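Local coordinates for calcium-regulated actin-bundling protein (Dictyostelium discoideum, PDB 4X3N) that binds and bundles actin filaments under the control of calcium and may contribute to the build and reorganisation of filopodia and pseudopodia during cell movement, at residues L50-W54 against S272-W278; N92-F96 against D148-F153; L241-E245 against L283-K287. All coordinates share one frame; numbering follows the deposited sequence.

Overall arrangement
From the N terminus, helix 42-57 supplies L50-W54, whose partner S272-W278 comes only after some 220 residues at the start of the last helix, 273-290; contact 1 therefore closes a loop holding most of the chain. Nested inside that loop is contact 2, where N92-F96 pairs with D148-F153 beside the calcium site and closes a smaller, largely helical loop. After contact 2 has closed, helix 232-255 brings in L241-E245, which meets L283-K287 further along helix 273-290, so contact 3 crosses contact 1. Contacts 2 and 3 lie about 30 Å apart, centre to centre, and helix 273-290 ties helix 42-57 to the C-terminal helices.

Contact 1: L50-W54 against S272-W278; sequences LNAYW and SAGAIWW
A close helix-helix packing joins L50-W54, on helix 42-57, to S272-W278, at the start of the final helix 273-290; the short segments cross at 119° with their axes 7.9 Å apart. With no side chain, G274 lets the helices come this close, its CA lying 3.9 Å from CB of L50; there is little room for a CB between N of N51 and CB of L50. The indole of W54 lies over the first turn of the final helix. CB of A273 sits above the five-membered ring, 3.4 Å from its centroid, and CA of G274 above the six-membered ring on the same face, both CH-pi contacts. At the far end of that indole, CH2 of W54 reaches CB of W277 at 3.4 Å, and the two rings meet obliquely, their planes 48° apart. Nearby, CD1 of L50 meets CE3 of W278 at 3.7 Å, while Y65 and W69 of helix 61-79 meet the W278 indole edge-to-face. N51 contributes the polar part: its OD1 accepts from N of A275 at 3.0 Å, a first-turn N-H that has no preceding helical carbonyl to bond, and the positive helix end would probably polarise this amide oxygen further.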
ATOM      1  N   LEU A  50      17.743 -10.185 -20.172  1.00 20.46           N
ATOM      2  CA  LEU A  50      18.432 -10.186 -21.424  1.00 23.16           C
ATOM      3  C   LEU A  50      19.730 -10.987 -21.361  1.00 24.80           C
ATOM      4  O   LEU A  50      19.961 -11.819 -22.241  1.00 23.65           O
ATOM      5  CB  LEU A  50      18.692  -8.778 -21.912  1.00 22.25           C
ATOM      6  CG  LEU A  50      17.503  -7.953 -22.304  1.00 22.63           C
ATOM      7  CD1 LEU A  50      17.948  -6.525 -22.507  1.00 22.65           C
ATOM      8  CD2 LEU A  50      16.801  -8.443 -23.574  1.00 24.33           C
ATOM      9  N   ASN A  51      20.563 -10.783 -20.345  1.00 22.07           N
ATOM     10  CA  ASN A  51      21.728 -11.638 -20.176  1.00 25.45           C
ATOM     11  C   ASN A  51      21.410 -13.122 -20.179  1.00 25.52           C
ATOM     12  O   ASN A  51      22.179 -13.884 -20.703  1.00 21.52           O
ATOM     13  CB  ASN A  51      22.444 -11.372 -18.862  1.00 25.57           C
ATOM     14  CG  ASN A  51      23.290 -10.109 -18.918  1.00 25.93           C
ATOM     15  OD1 ASN A  51      23.663  -9.653 -19.989  1.00 28.32           O
ATOM     16  ND2 ASN A  51      23.605  -9.567 -17.763  1.00 26.07           N
ATOM     17  N   ALA A  52      20.328 -13.520 -19.522  1.00 23.57           N
ATOM     18  CA  ALA A  52      20.021 -14.917 -19.365  1.00 23.96           C
ATOM     19  C   ALA A  52      19.521 -15.515 -20.707  1.00 24.65           C
ATOM     20  O   ALA A  52      19.809 -16.657 -21.055  1.00 22.10           O
ATOM     21  CB  ALA A  52      18.968 -15.125 -18.301  1.00 23.90           C
ATOM     22  N   TYR A  53      18.780 -14.730 -21.449  1.00 24.11           N
ATOM     23  CA  TYR A  53      18.104 -15.267 -22.601  1.00 22.58           C
ATOM     24  C   TYR A  53      18.613 -14.645 -23.904  1.00 23.75           C
ATOM     25  O   TYR A  53      17.916 -14.662 -24.928  1.00 22.51           O
ATOM     26  CB  TYR A  53      16.607 -15.049 -22.439  1.00 22.85           C
ATOM     27  CG  TYR A  53      15.956 -16.003 -21.510  1.00 22.30           C
ATOM     28  CD1 TYR A  53      15.736 -17.321 -21.870  1.00 20.62           C
ATOM     29  CD2 TYR A  53      15.568 -15.590 -20.226  1.00 21.10           C
ATOM     30  CE1 TYR A  53      15.162 -18.201 -20.967  1.00 19.82           C
ATOM     31  CE2 TYR A  53      14.958 -16.434 -19.334  1.00 22.33           C
ATOM     32  CZ  TYR A  53      14.752 -17.755 -19.691  1.00 20.63           C
ATOM     33  OH  TYR A  53      14.230 -18.624 -18.761  1.00 19.54           O
ATOM     34  N   TRP A  54      19.822 -14.103 -23.899  1.00 23.04           N
ATOM     35  CA  TRP A  54      20.308 -13.368 -25.064  1.00 24.48           C
ATOM     36  C   TRP A  54      20.238 -14.238 -26.363  1.00 25.32           C
ATOM     37  O   TRP A  54      19.870 -13.732 -27.433  1.00 26.33           O
ATOM     38  CB  TRP A  54      21.761 -12.840 -24.809  1.00 26.22           C
ATOM     39  CG  TRP A  54      22.155 -11.814 -25.797  1.00 26.08           C
ATOM     40  CD1 TRP A  54      23.110 -11.935 -26.795  1.00 27.70           C
ATOM     41  CD2 TRP A  54      21.585 -10.524 -25.942  1.00 24.80           C
ATOM     42  NE1 TRP A  54      23.132 -10.799 -27.538  1.00 28.02           N
ATOM     43  CE2 TRP A  54      22.216  -9.910 -27.028  1.00 26.25           C
ATOM     44  CE3 TRP A  54      20.553  -9.846 -25.288  1.00 25.84           C
ATOM     45  CZ2 TRP A  54      21.883  -8.634 -27.450  1.00 27.40           C
ATOM     46  CZ3 TRP A  54      20.231  -8.562 -25.701  1.00 27.63           C
ATOM     47  CH2 TRP A  54      20.885  -7.966 -26.760  1.00 27.46           C
ATOM     48  N   SER A 272      27.236 -11.555 -20.538  1.00 30.58           N
ATOM     49  CA  SER A 272      27.062 -10.120 -20.338  1.00 30.30           C
ATOM     50  C   SER A 272      26.526  -9.412 -21.566  1.00 29.50           C
ATOM     51  O   SER A 272      26.440  -8.172 -21.606  1.00 25.51           O
ATOM     52  CB  SER A 272      28.395  -9.489 -19.908  1.00 33.17           C
ATOM     53  OG  SER A 272      28.771 -10.085 -18.669  1.00 32.49           O
ATOM     54  N   ALA A 273      26.131 -10.168 -22.584  1.00 25.47           N
ATOM     55  CA  ALA A 273      25.729  -9.533 -23.832  1.00 26.78           C
ATOM     56  C   ALA A 273      24.564  -8.601 -23.672  1.00 22.38           C
ATOM     57  O   ALA A 273      24.485  -7.588 -24.329  1.00 22.64           O
ATOM     58  CB  ALA A 273      25.397 -10.577 -24.907  1.00 27.19           C
ATOM     59  N   GLY A 274      23.626  -8.934 -22.830  1.00 25.86           N
ATOM     60  CA  GLY A 274      22.454  -8.069 -22.694  1.00 25.68           C
ATOM     61  C   GLY A 274      22.887  -6.746 -22.024  1.00 23.84           C
ATOM     62  O   GLY A 274      22.436  -5.656 -22.379  1.00 22.82           O
ATOM     63  N   ALA A 275      23.738  -6.868 -21.027  1.00 21.42           N
ATOM     64  CA  ALA A 275      24.177  -5.683 -20.300  1.00 23.78           C
ATOM     65  C   ALA A 275      24.952  -4.810 -21.220  1.00 22.42           C
ATOM     66  O   ALA A 275      24.801  -3.612 -21.179  1.00 24.98           O
ATOM     67  CB  ALA A 275      25.031  -6.079 -19.127  1.00 24.34           C
ATOM     68  N   ILE A 276      25.737  -5.427 -22.118  1.00 23.75           N
ATOM     69  CA  ILE A 276      26.546  -4.674 -23.062  1.00 24.14           C
ATOM     70  C   ILE A 276      25.634  -3.999 -24.022  1.00 21.51           C
ATOM     71  O   ILE A 276      25.724  -2.804 -24.208  1.00 21.86           O
ATOM     72  CB  ILE A 276      27.646  -5.538 -23.751  1.00 24.14           C
ATOM     73  CG1 ILE A 276      28.671  -6.081 -22.754  1.00 25.21           C
ATOM     74  CG2 ILE A 276      28.312  -4.745 -24.859  1.00 27.05           C
ATOM     75  CD1 ILE A 276      29.324  -5.032 -21.871  1.00 28.87           C
ATOM     76  N   TRP A 277      24.667  -4.724 -24.585  1.00 23.01           N
ATOM     77  CA  TRP A 277      23.730  -4.100 -25.509  1.00 21.39           C
ATOM     78  C   TRP A 277      22.949  -2.931 -24.827  1.00 21.42           C
ATOM     79  O   TRP A 277      22.740  -1.866 -25.409  1.00 20.30           O
ATOM     80  CB  TRP A 277      22.741  -5.166 -26.054  1.00 25.88           C
ATOM     81  CG  TRP A 277      21.719  -4.596 -27.053  1.00 24.05           C
ATOM     82  CD1 TRP A 277      21.810  -4.606 -28.438  1.00 28.36           C
ATOM     83  CD2 TRP A 277      20.484  -3.941 -26.752  1.00 26.85           C
ATOM     84  NE1 TRP A 277      20.706  -4.007 -28.991  1.00 27.66           N
ATOM     85  CE2 TRP A 277      19.889  -3.569 -27.985  1.00 26.98           C
ATOM     86  CE3 TRP A 277      19.831  -3.603 -25.562  1.00 24.03           C
ATOM     87  CZ2 TRP A 277      18.675  -2.877 -28.052  1.00 28.41           C
ATOM     88  CZ3 TRP A 277      18.621  -2.932 -25.628  1.00 24.39           C
ATOM     89  CH2 TRP A 277      18.054  -2.574 -26.871  1.00 26.91           C
ATOM     90  N   TRP A 278      22.492  -3.142 -23.587  1.00 22.29           N
ATOM     91  CA  TRP A 278      21.604  -2.141 -22.942  1.00 23.45           C
ATOM     92  C   TRP A 278      22.362  -0.860 -22.694  1.00 23.73           C
ATOM     93  O   TRP A 278      21.903   0.234 -22.967  1.00 23.85           O
ATOM     94  CB  TRP A 278      21.099  -2.690 -21.599  1.00 22.31           C
ATOM     95  CG  TRP A 278      20.046  -1.852 -20.969  1.00 24.81           C
ATOM     96  CD1 TRP A 278      20.238  -0.757 -20.127  1.00 22.86           C
ATOM     97  CD2 TRP A 278      18.633  -2.010 -21.087  1.00 22.34           C
ATOM     98  NE1 TRP A 278      19.057  -0.292 -19.711  1.00 25.35           N
ATOM     99  CE2 TRP A 278      18.043  -1.024 -20.286  1.00 24.51           C
ATOM    100  CE3 TRP A 278      17.801  -2.913 -21.763  1.00 22.72           C
ATOM    101  CZ2 TRP A 278      16.651  -0.881 -20.184  1.00 23.14           C
ATOM    102  CZ3 TRP A 278      16.413  -2.777 -21.645  1.00 20.32           C
ATOM    103  CH2 TRP A 278      15.861  -1.799 -20.853  1.00 22.49           C
TER

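Contact 2: N92-F96 against D148-F153; sequences NDLDF and DGRVSF. With CA (calcium ion), chain D.
R150 reaches across the strand pair to D93 with two nitrogens, side-on. Its NE gives a salt bridge to OD1 of D93 at 2.7 Å, arriving from above the carboxylate plane, and NH2 turns to the backbone O of D93 at 3.2 Å while keeping a weak bond to OD1. The arginine chain bends at both chi2 and chi3, which folds the guanidinium back over the neighbouring strand, one face lying on N of D95 and C of L94. Its plane stands 64° from that of the D93 carboxylate. CG of D93 is tucked between backbone N and carbonyl carbon (chi1 67°), a rotamer that turns OD1 to R150; OD2 forms a salt bridge with K39. Backbone bonds between L94 and V151 run both ways, N of V151 to O of L94 at 2.7 Å. The pair is antiparallel, and its second strand belongs to a calcium loop with the pattern of an EF-hand. OD1 of D148 binds calcium at 2.5 Å and also accepts from N of R150 in an Asx turn, while O of R150 binds the ion at 2.3 Å; D144, N146 and E155 complete the protein ligands. F96 lays its ring beside G149, CE1 lying 3.4 Å from the glycine carbonyl carbon. A water links N of F96 to O of G149, and OG of S152 bonds to the calcium ligand E155.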
ATOM      1  N   ASN A  92      10.220  -0.682  -9.458  1.00 21.24           N
ATOM      2  CA  ASN A  92      10.479  -2.105  -9.542  1.00 19.99           C
ATOM      3  C   ASN A  92       9.260  -2.955  -9.813  1.00 20.36           C
ATOM      4  O   ASN A  92       9.383  -3.971 -10.534  1.00 19.83           O
ATOM      5  CB  ASN A  92      11.137  -2.678  -8.280  1.00 21.21           C
ATOM      6  CG  ASN A  92      10.555  -2.144  -6.931  1.00 23.72           C
ATOM      7  OD1 ASN A  92       9.467  -1.616  -6.841  1.00 24.04           O
ATOM      8  ND2 ASN A  92      11.351  -2.265  -5.886  1.00 23.06           N
ATOM      9  N   ASP A  93       8.126  -2.633  -9.207  1.00 18.07           N
ATOM     10  CA  ASP A  93       6.932  -3.432  -9.472  1.00 18.02           C
ATOM     11  C   ASP A  93       5.614  -2.618  -9.304  1.00 19.25           C
ATOM     12  O   ASP A  93       5.607  -1.481  -8.861  1.00 21.08           O
ATOM     13  CB  ASP A  93       7.023  -4.681  -8.692  1.00 19.68           C
ATOM     14  CG  ASP A  93       6.936  -4.466  -7.151  1.00 19.17           C
ATOM     15  OD1 ASP A  93       6.262  -3.550  -6.695  1.00 20.93           O
ATOM     16  OD2 ASP A  93       7.629  -5.150  -6.424  1.00 19.16           O
ATOM     17  N   LEU A  94       4.533  -3.181  -9.791  1.00 21.18           N
ATOM     18  CA  LEU A  94       3.237  -2.554  -9.861  1.00 21.28           C
ATOM     19  C   LEU A  94       2.173  -3.418  -9.135  1.00 21.54           C
ATOM     20  O   LEU A  94       2.167  -4.669  -9.233  1.00 19.75           O
ATOM     21  CB  LEU A  94       2.789  -2.425 -11.322  1.00 22.32           C
ATOM     22  CG  LEU A  94       3.794  -1.914 -12.387  1.00 23.89           C
ATOM     23  CD1 LEU A  94       3.098  -1.880 -13.755  1.00 24.47           C
ATOM     24  CD2 LEU A  94       4.303  -0.531 -11.984  1.00 24.35           C
ATOM     25  N   ASP A  95       1.219  -2.766  -8.462  1.00 20.41           N
ATOM     26  CA  ASP A  95       0.094  -3.517  -7.929  1.00 20.13           C
ATOM     27  C   ASP A  95      -0.760  -3.932  -9.129  1.00 19.30           C
ATOM     28  O   ASP A  95      -0.501  -3.458 -10.260  1.00 16.72           O
ATOM     29  CB  ASP A  95      -0.625  -2.756  -6.821  1.00 20.18           C
ATOM     30  CG  ASP A  95      -1.521  -1.586  -7.281  1.00 23.27           C
ATOM     31  OD1 ASP A  95      -2.064  -1.508  -8.425  1.00 21.02           O
ATOM     32  OD2 ASP A  95      -1.775  -0.725  -6.357  1.00 21.42           O
ATOM     33  N   PHE A  96      -1.783  -4.723  -8.908  1.00 20.13           N
ATOM     34  CA  PHE A  96      -2.559  -5.240 -10.027  1.00 22.33           C
ATOM     35  C   PHE A  96      -3.392  -4.161 -10.790  1.00 23.62           C
ATOM     36  O   PHE A  96      -3.622  -4.259 -12.038  1.00 22.67           O
ATOM     37  CB  PHE A  96      -3.478  -6.388  -9.560  1.00 22.78           C
ATOM     38  CG  PHE A  96      -2.796  -7.708  -9.303  1.00 24.13           C
ATOM     39  CD1 PHE A  96      -1.445  -7.888  -9.411  1.00 24.96           C
ATOM     40  CD2 PHE A  96      -3.569  -8.771  -8.873  1.00 22.70           C
ATOM     41  CE1 PHE A  96      -0.876  -9.101  -9.122  1.00 25.48           C
ATOM     42  CE2 PHE A  96      -3.006  -9.994  -8.599  1.00 25.25           C
ATOM     43  CZ  PHE A  96      -1.653 -10.170  -8.732  1.00 24.65           C
ATOM     44  N   ASP A 148       3.094 -12.036  -4.606  1.00 21.82           N
ATOM     45  CA  ASP A 148       3.155 -10.864  -3.761  1.00 22.68           C
ATOM     46  C   ASP A 148       2.127  -9.841  -4.115  1.00 24.27           C
ATOM     47  O   ASP A 148       2.114  -8.787  -3.540  1.00 26.99           O
ATOM     48  CB  ASP A 148       4.599 -10.303  -3.659  1.00 22.25           C
ATOM     49  CG  ASP A 148       5.093  -9.720  -4.968  1.00 21.72           C
ATOM     50  OD1 ASP A 148       4.360  -9.811  -5.931  1.00 19.42           O
ATOM     51  OD2 ASP A 148       6.199  -9.176  -5.025  1.00 23.18           O
ATOM     52  N   GLY A 149       1.245 -10.161  -5.063  1.00 22.50           N
ATOM     53  CA  GLY A 149       0.270  -9.227  -5.615  1.00 24.20           C
ATOM     54  C   GLY A 149       0.891  -8.067  -6.409  1.00 23.30           C
ATOM     55  O   GLY A 149       0.227  -7.038  -6.628  1.00 24.33           O
ATOM     56  N   ARG A 150       2.169  -8.202  -6.792  1.00 22.05           N
ATOM     57  CA  ARG A 150       2.870  -7.189  -7.553  1.00 21.64           C
ATOM     58  C   ARG A 150       3.402  -7.777  -8.879  1.00 21.74           C
ATOM     59  O   ARG A 150       3.714  -8.991  -8.981  1.00 22.82           O
ATOM     60  CB  ARG A 150       4.047  -6.645  -6.762  1.00 21.62           C
ATOM     61  CG  ARG A 150       3.820  -6.235  -5.306  1.00 24.03           C
ATOM     62  CD  ARG A 150       3.044  -4.957  -5.124  1.00 23.91           C
ATOM     63  NE  ARG A 150       3.728  -3.798  -5.695  1.00 22.24           N
ATOM     64  CZ  ARG A 150       3.301  -2.550  -5.577  1.00 22.38           C
ATOM     65  NH1 ARG A 150       2.186  -2.284  -4.866  1.00 22.28           N
ATOM     66  NH2 ARG A 150       3.970  -1.554  -6.158  1.00 20.78           N
ATOM     67  N   VAL A 151       3.469  -6.932  -9.895  1.00 19.98           N
ATOM     68  CA  VAL A 151       4.049  -7.292 -11.173  1.00 23.94           C
ATOM     69  C   VAL A 151       5.339  -6.479 -11.419  1.00 21.25           C
ATOM     70  O   VAL A 151       5.312  -5.238 -11.448  1.00 21.65           O
ATOM     71  CB  VAL A 151       3.069  -7.088 -12.328  1.00 24.09           C
ATOM     72  CG1 VAL A 151       3.731  -7.419 -13.629  1.00 25.74           C
ATOM     73  CG2 VAL A 151       1.824  -7.943 -12.158  1.00 24.90           C
ATOM     74  N   SER A 152       6.445  -7.212 -11.498  1.00 20.15           N
ATOM     75  CA  SER A 152       7.730  -6.682 -11.811  1.00 18.73           C
ATOM     76  C   SER A 152       7.894  -6.697 -13.329  1.00 19.76           C
ATOM     77  O   SER A 152       7.159  -7.387 -14.020  1.00 19.20           O
ATOM     78  CB  SER A 152       8.794  -7.523 -11.163  1.00 19.18           C
ATOM     79  OG  SER A 152       8.676  -8.881 -11.591  1.00 18.99           O
ATOM     80  N   PHE A 153       8.863  -5.957 -13.833  1.00 19.30           N
ATOM     81  CA  PHE A 153       9.229  -6.030 -15.252  1.00 18.49           C
ATOM     82  C   PHE A 153       9.736  -7.389 -15.583  1.00 18.26           C
ATOM     83  O   PHE A 153       9.401  -7.929 -16.627  1.00 18.13           O
ATOM     84  CB  PHE A 153      10.237  -4.964 -15.596  1.00 19.45           C
ATOM     85  CG  PHE A 153      10.378  -4.670 -17.068  1.00 18.02           C
ATOM     86  CD1 PHE A 153       9.278  -4.559 -17.881  1.00 20.58           C
ATOM     87  CD2 PHE A 153      11.646  -4.380 -17.612  1.00 21.66           C
ATOM     88  CE1 PHE A 153       9.432  -4.286 -19.261  1.00 21.20           C
ATOM     89  CE2 PHE A 153      11.796  -4.054 -18.996  1.00 22.00           C
ATOM     90  CZ  PHE A 153      10.702  -4.053 -19.800  1.00 21.69           C
TER
HETATM   91 CA    CA D 301       5.183 -10.565  -8.131  1.00 25.66          CA
HETATM   92  O   HOH W   1      -2.388  -6.072  -6.207  1.00 19.35           O
HETATM   93  O   HOH W   2       7.134  -9.361  -7.472  1.00 19.76           O

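Contact 3: L241-E245 against L283-K287; sequences LISAE and LEEKK
E245 and K287 form a salt bridge between two nearly antiparallel helical segments, NZ of K287 standing 2.9 Å from OE1 of E245 and above the carboxylate plane. The lysine chain turns at chi3 (74°), swinging its ammonium toward helix 232-255, whereas the glutamate chain is extended. Next to the bridge, L283 puts its two methyls against the opposite backbone and side chains: CD1 lies 4.0 Å from CB of A244, and CD2 is 4.0 Å from CG of E245. This leucine therefore packs across the aliphatic part of the glutamate. A turn away, CD2 of L241 touches CB of K286 at 3.9 Å. In the second shell, R249 forms a salt bridge with OE2 of E245, so the carboxylate is held between two basic groups. An alanine in place of E245 would probably leave K287 and R249 without this shared anionic mate and take away the CG methylene that touches CD2 of L283. K286 carries its amine away from helix 232-255 to bond OD1 of N194 on helix 181-211. The segment axes remain 10.8 Å apart at an angle of 160°, and helix 181-211 packs alongside both, V193 touching L241, A244 and K286, so helices 232-255 and 273-290 meet as two members of a three-helix arrangement.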
ATOM      1  N   LEU A 241      28.767  12.523 -19.691  1.00 25.55           N
ATOM      2  CA  LEU A 241      28.525  11.718 -20.927  1.00 27.01           C
ATOM      3  C   LEU A 241      29.824  11.087 -21.474  1.00 28.28           C
ATOM      4  O   LEU A 241      29.813   9.979 -22.019  1.00 28.56           O
ATOM      5  CB  LEU A 241      27.914  12.579 -22.042  1.00 28.91           C
ATOM      6  CG  LEU A 241      26.441  12.933 -21.950  1.00 33.08           C
ATOM      7  CD1 LEU A 241      26.050  14.017 -22.967  1.00 32.50           C
ATOM      8  CD2 LEU A 241      25.601  11.663 -22.134  1.00 31.90           C
ATOM      9  N   ILE A 242      30.943  11.781 -21.288  1.00 28.34           N
ATOM     10  CA  ILE A 242      32.235  11.288 -21.756  1.00 26.05           C
ATOM     11  C   ILE A 242      32.655  10.182 -20.825  1.00 25.16           C
ATOM     12  O   ILE A 242      33.100   9.131 -21.273  1.00 27.50           O
ATOM     13  CB  ILE A 242      33.269  12.431 -21.813  1.00 26.79           C
ATOM     14  CG1 ILE A 242      32.822  13.439 -22.862  1.00 27.09           C
ATOM     15  CG2 ILE A 242      34.660  11.886 -22.114  1.00 28.82           C
ATOM     16  CD1 ILE A 242      33.712  14.663 -22.955  1.00 31.15           C
ATOM     17  N   SER A 243      32.468  10.381 -19.521  1.00 26.82           N
ATOM     18  CA  SER A 243      32.865   9.342 -18.607  1.00 28.56           C
ATOM     19  C   SER A 243      32.095   8.107 -18.897  1.00 26.10           C
ATOM     20  O   SER A 243      32.651   7.017 -18.808  1.00 26.90           O
ATOM     21  CB  SER A 243      32.625   9.688 -17.174  1.00 31.81           C
ATOM     22  OG  SER A 243      33.175  10.961 -16.993  1.00 46.16           O
ATOM     23  N   ALA A 244      30.790   8.271 -19.094  1.00 25.21           N
ATOM     24  CA  ALA A 244      29.923   7.073 -19.327  1.00 26.71           C
ATOM     25  C   ALA A 244      30.434   6.318 -20.513  1.00 24.19           C
ATOM     26  O   ALA A 244      30.515   5.084 -20.510  1.00 28.57           O
ATOM     27  CB  ALA A 244      28.482   7.463 -19.591  1.00 25.28           C
ATOM     28  N   GLU A 245      30.708   7.077 -21.567  1.00 24.32           N
ATOM     29  CA  GLU A 245      31.108   6.492 -22.830  1.00 29.01           C
ATOM     30  C   GLU A 245      32.386   5.714 -22.723  1.00 30.14           C
ATOM     31  O   GLU A 245      32.523   4.613 -23.283  1.00 27.35           O
ATOM     32  CB  GLU A 245      31.244   7.574 -23.921  1.00 29.79           C
ATOM     33  CG  GLU A 245      31.717   6.960 -25.234  1.00 34.75           C
ATOM     34  CD  GLU A 245      31.395   7.804 -26.475  1.00 37.35           C
ATOM     35  OE1 GLU A 245      30.809   8.884 -26.398  1.00 37.69           O
ATOM     36  OE2 GLU A 245      31.748   7.390 -27.571  1.00 45.66           O
ATOM     37  N   LEU A 283      23.417   4.758 -23.609  1.00 25.48           N
ATOM     38  CA  LEU A 283      24.406   5.774 -23.985  1.00 25.66           C
ATOM     39  C   LEU A 283      24.026   6.442 -25.261  1.00 27.99           C
ATOM     40  O   LEU A 283      24.035   7.652 -25.347  1.00 28.70           O
ATOM     41  CB  LEU A 283      25.761   5.161 -24.195  1.00 26.20           C
ATOM     42  CG  LEU A 283      26.895   6.097 -24.590  1.00 26.51           C
ATOM     43  CD1 LEU A 283      27.260   7.040 -23.422  1.00 29.35           C
ATOM     44  CD2 LEU A 283      28.098   5.239 -25.036  1.00 30.14           C
ATOM     45  N   GLU A 284      23.690   5.643 -26.263  1.00 30.34           N
ATOM     46  CA  GLU A 284      23.251   6.196 -27.552  1.00 31.43           C
ATOM     47  C   GLU A 284      22.088   7.195 -27.378  1.00 26.60           C
ATOM     48  O   GLU A 284      22.145   8.322 -27.867  1.00 27.66           O
ATOM     49  CB  GLU A 284      22.883   4.995 -28.452  1.00 38.15           C
ATOM     50  CG  GLU A 284      22.222   5.292 -29.790  1.00 40.07           C
ATOM     51  CD  GLU A 284      21.639   4.011 -30.473  1.00 43.01           C
ATOM     52  OE1 GLU A 284      20.671   4.136 -31.240  1.00 45.37           O
ATOM     53  OE2 GLU A 284      22.121   2.871 -30.253  1.00 43.17           O
ATOM     54  N   GLU A 285      21.042   6.776 -26.669  1.00 27.47           N
ATOM     55  CA  GLU A 285      19.865   7.606 -26.374  1.00 31.66           C
ATOM     56  C   GLU A 285      20.281   8.895 -25.668  1.00 29.77           C
ATOM     57  O   GLU A 285      19.939  10.021 -26.065  1.00 26.89           O
ATOM     58  CB  GLU A 285      18.892   6.812 -25.472  1.00 35.74           C
ATOM     59  CG  GLU A 285      17.467   7.357 -25.382  1.00 41.93           C
ATOM     60  CD  GLU A 285      16.780   7.350 -26.717  1.00 46.55           C
ATOM     61  OE1 GLU A 285      17.196   6.541 -27.566  1.00 51.58           O
ATOM     62  OE2 GLU A 285      15.851   8.162 -26.929  1.00 47.58           O
ATOM     63  N   LYS A 286      21.101   8.732 -24.653  1.00 29.23           N
ATOM     64  CA  LYS A 286      21.544   9.892 -23.919  1.00 27.71           C
ATOM     65  C   LYS A 286      22.265  10.865 -24.803  1.00 28.77           C
ATOM     66  O   LYS A 286      22.024  12.080 -24.680  1.00 28.68           O
ATOM     67  CB  LYS A 286      22.379   9.475 -22.696  1.00 26.60           C
ATOM     68  CG  LYS A 286      21.511   8.975 -21.532  1.00 26.57           C
ATOM     69  CD  LYS A 286      22.232   7.940 -20.703  1.00 26.02           C
ATOM     70  CE  LYS A 286      21.723   7.927 -19.241  1.00 28.02           C
ATOM     71  NZ  LYS A 286      20.339   7.409 -19.033  1.00 27.62           N
ATOM     72  N   LYS A 287      23.174  10.378 -25.658  1.00 32.14           N
ATOM     73  CA  LYS A 287      24.043  11.302 -26.460  1.00 35.18           C
ATOM     74  C   LYS A 287      23.209  12.054 -27.443  1.00 35.71           C
ATOM     75  O   LYS A 287      23.370  13.248 -27.661  1.00 36.87           O
ATOM     76  CB  LYS A 287      25.137  10.539 -27.212  1.00 34.21           C
ATOM     77  CG  LYS A 287      26.271  10.161 -26.314  1.00 36.23           C
ATOM     78  CD  LYS A 287      27.264   9.203 -26.959  1.00 38.68           C
ATOM     79  CE  LYS A 287      28.155   9.881 -27.988  1.00 40.42           C
ATOM     80  NZ  LYS A 287      29.026   8.835 -28.625  1.00 42.50           N
TER